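Local coordinates for flagellar hook-associated protein (Burkholderia pseudomallei, PDB 4UT1), which probably serves as a structural part of the bacterial flagellum, as the hook-associated protein FlgK found at the hook-filament junction, at residues F494-A503 with A527-T535. Residues are numbered along the deposited sequence; the frame is centred on the assembly and turned at random.
Sequences FPVGTTVTIA and ASMTISSTT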
loop_
_atom_site.group_PDB
_atom_site.type_symbol
_atom_site.label_atom_id
_atom_site.label_comp_id
_atom_site.label_asym_id
_atom_site.label_seq_id
_atom_site.Cartn_x
_atom_site.Cartn_y
_atom_site.Cartn_z
ATOM N N PHE A 494 11.321 33.573 28.145
ATOM C CA PHE A 494 11.337 32.275 27.469
ATOM C C PHE A 494 12.249 31.324 28.237
ATOM O O PHE A 494 13.126 31.765 28.983
ATOM C CB PHE A 494 11.791 32.413 26.012
ATOM C CG PHE A 494 10.878 33.262 25.162
ATOM C CD1 PHE A 494 11.066 34.637 25.073
ATOM C CD2 PHE A 494 9.818 32.686 24.465
ATOM C CE1 PHE A 494 10.222 35.425 24.293
ATOM C CE2 PHE A 494 8.976 33.460 23.679
ATOM C CZ PHE A 494 9.176 34.838 23.595
ATOM N N PRO A 495 12.038 30.006 28.074
ATOM C CA PRO A 495 12.896 29.018 28.737
ATOM C C PRO A 495 14.322 29.028 28.179
ATOM O O PRO A 495 14.503 29.136 26.959
ATOM C CB PRO A 495 12.201 27.678 28.430
ATOM C CG PRO A 495 10.813 28.040 27.967
ATOM C CD PRO A 495 10.954 29.374 27.304
ATOM N N VAL A 496 15.316 28.921 29.056
ATOM C CA VAL A 496 16.711 28.906 28.603
ATOM C C VAL A 496 16.916 27.651 27.784
ATOM O O VAL A 496 16.260 26.629 28.024
ATOM C CB VAL A 496 17.722 28.939 29.763
ATOM C CG1 VAL A 496 17.517 30.177 30.614
ATOM C CG2 VAL A 496 17.623 27.672 30.602
ATOM N N GLY A 497 17.788 27.739 26.787
ATOM C CA GLY A 497 18.095 26.598 25.952
ATOM C C GLY A 497 17.060 26.331 24.886
ATOM O O GLY A 497 17.053 25.271 24.268
ATOM N N THR A 498 16.163 27.285 24.663
ATOM C CA THR A 498 15.244 27.150 23.557
ATOM C C THR A 498 15.606 28.133 22.469
ATOM O O THR A 498 16.333 29.111 22.693
ATOM C CB THR A 498 13.775 27.371 23.979
ATOM O OG1 THR A 498 13.578 28.731 24.383
ATOM C CG2 THR A 498 13.405 26.456 25.143
ATOM N N THR A 499 15.092 27.857 21.284
ATOM C CA THR A 499 15.217 28.767 20.160
ATOM C C THR A 499 13.821 29.201 19.754
ATOM O O THR A 499 12.940 28.364 19.553
ATOM C CB THR A 499 15.951 28.108 18.979
ATOM O OG1 THR A 499 17.327 27.919 19.326
ATOM C CG2 THR A 499 15.863 28.978 17.734
ATOM N N VAL A 500 13.603 30.510 19.677
ATOM C CA VAL A 500 12.311 31.042 19.277
ATOM C C VAL A 500 12.349 31.433 17.796
ATOM O O VAL A 500 13.209 32.208 17.356
ATOM C CB VAL A 500 11.893 32.267 20.149
ATOM C CG1 VAL A 500 10.580 32.833 19.681
ATOM C CG2 VAL A 500 11.807 31.876 21.622
ATOM N N THR A 501 11.434 30.871 17.017
ATOM C CA THR A 501 11.365 31.204 15.600
ATOM C C THR A 501 10.099 31.973 15.314
ATOM O O THR A 501 9.001 31.490 15.576
ATOM C CB THR A 501 11.408 29.953 14.709
ATOM O OG1 THR A 501 12.655 29.288 14.899
ATOM C CG2 THR A 501 11.282 30.335 13.241
ATOM N N ILE A 502 10.254 33.176 14.781
ATOM C CA ILE A 502 9.110 33.987 14.405
ATOM C C ILE A 502 8.843 33.821 12.922
ATOM O O ILE A 502 9.732 34.034 12.095
ATOM C CB ILE A 502 9.324 35.482 14.731
ATOM C CG1 ILE A 502 9.631 35.668 16.219
ATOM C CG2 ILE A 502 8.099 36.291 14.332
ATOM C CD1 ILE A 502 11.066 35.328 16.605
ATOM N N ALA A 503 7.619 33.425 12.590
ATOM C CA ALA A 503 7.244 33.215 11.203
ATOM C C ALA A 503 7.322 34.522 10.430
ATOM O O ALA A 503 7.101 35.603 10.977
ATOM C CB ALA A 503 5.839 32.617 11.106
ATOM N N ALA A 527 2.865 38.331 16.059
ATOM C CA ALA A 527 3.934 37.351 15.885
ATOM C C ALA A 527 3.432 35.926 16.049
ATOM O O ALA A 527 2.751 35.614 17.028
ATOM C CB ALA A 527 5.059 37.615 16.861
ATOM N N SER A 528 3.769 35.068 15.088
ATOM C CA SER A 528 3.534 33.633 15.227
ATOM C C SER A 528 4.841 32.963 15.611
ATOM O O SER A 528 5.786 32.936 14.834
ATOM C CB SER A 528 2.973 33.027 13.939
ATOM O OG SER A 528 1.643 33.467 13.721
ATOM N N MET A 529 4.895 32.427 16.822
ATOM C CA MET A 529 6.154 31.939 17.365
ATOM C C MET A 529 6.186 30.439 17.601
ATOM O O MET A 529 5.193 29.836 18.008
ATOM C CB MET A 529 6.462 32.659 18.673
ATOM C CG MET A 529 6.874 34.098 18.479
ATOM S SD MET A 529 6.920 34.982 20.039
ATOM C CE MET A 529 5.164 35.140 20.381
ATOM N N THR A 530 7.341 29.838 17.339
ATOM C CA THR A 530 7.559 28.447 17.707
ATOM C C THR A 530 8.729 28.363 18.674
ATOM O O THR A 530 9.785 28.963 18.452
ATOM C CB THR A 530 7.811 27.572 16.479
ATOM O OG1 THR A 530 6.614 27.512 15.697
ATOM C CG2 THR A 530 8.193 26.163 16.906
ATOM N N ILE A 531 8.529 27.646 19.772
ATOM C CA ILE A 531 9.583 27.474 20.757
ATOM C C ILE A 531 10.154 26.056 20.663
ATOM O O ILE A 531 9.473 25.081 20.957
ATOM C CB ILE A 531 9.069 27.754 22.174
ATOM C CG1 ILE A 531 8.508 29.178 22.246
ATOM C CG2 ILE A 531 10.177 27.566 23.207
ATOM C CD1 ILE A 531 7.671 29.451 23.486
ATOM N N SER A 532 11.411 25.956 20.239
ATOM C CA SER A 532 12.061 24.655 20.065
ATOM C C SER A 532 13.294 24.555 20.956
ATOM O O SER A 532 13.927 25.569 21.288
ATOM C CB SER A 532 12.469 24.432 18.608
ATOM O OG SER A 532 11.497 24.906 17.692
ATOM N N SER A 533 13.639 23.333 21.341
ATOM C CA SER A 533 14.894 23.099 22.029
ATOM C C SER A 533 16.041 23.414 21.079
ATOM O O SER A 533 16.090 22.901 19.957
ATOM C CB SER A 533 14.987 21.652 22.520
ATOM O OG SER A 533 16.228 21.428 23.157
ATOM N N THR A 534 16.952 24.273 21.520
ATOM C CA THR A 534 18.097 24.631 20.700
ATOM C C THR A 534 18.930 23.387 20.363
ATOM O O THR A 534 19.294 23.171 19.215
ATOM C CB THR A 534 18.956 25.683 21.400
ATOM O OG1 THR A 534 18.151 26.857 21.633
ATOM C CG2 THR A 534 20.168 26.042 20.551
ATOM N N THR A 535 19.211 22.563 21.362
ATOM C CA THR A 535 19.822 21.264 21.096
ATOM C C THR A 535 18.750 20.272 20.623
ATOM O O THR A 535 17.670 20.179 21.220
ATOM C CB THR A 535 20.538 20.710 22.344
ATOM O OG1 THR A 535 19.602 20.583 23.415
ATOM C CG2 THR A 535 21.634 21.642 22.783
HETATM O O HOH W 1 12.155 27.488 17.058
HETATM O O HOH W 2 7.153 30.148 13.625
HETATM O O HOH W 3 4.934 36.033 12.600
#
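I531 and F494 show how one face of an antiparallel pair can be closed by the chain that leads into it. After F494 a type II turn from P495 to T498 brings the chain round into strand 498-502, and the phenyl ring folds back over V500, whose CG2 presses on one face near the rim. I531 of strand 527-533 reaches up to the ring edge, CD1 meeting F494 CD2 at 4.0 Å. Lower on the same side chain, I531 CG2 fits against T498 CB at 3.7 Å; T498 OG1, turned between its backbone N and carbonyl carbon (chi1 66°), bonds back to P495 O. Farther along, M529 CG fits the notch between V500 CG1 (4.1 Å) and I502 CG1 (3.9 Å). Extended about CB-CG (chi2 169°), M529 brings SD obliquely to the F494 ring, a Met-aromatic contact. V519 and L482, from the domain's other sheet, also touch F494.

T499 with S532 and T501 with T530 form hydrogen-bonded pairs, and A503 N donates to S528 O. These four paired side chains share the opposite, polar face, where one water bridges T499 O, T501 OG1 and S532 OG; T501 OG1 also bonds S509, and T530 OG1 bonds S547. At the turn, T534 N donates to G497 O (2.9 Å). T534 OG1 lies 2.7 Å from T499 OG1, which also bonds N511. Such chemistry is consistent with a D3-domain sheet whose apolar side chains face the other sheet, while hydroxyls opposite bond neighbouring strands and bound water.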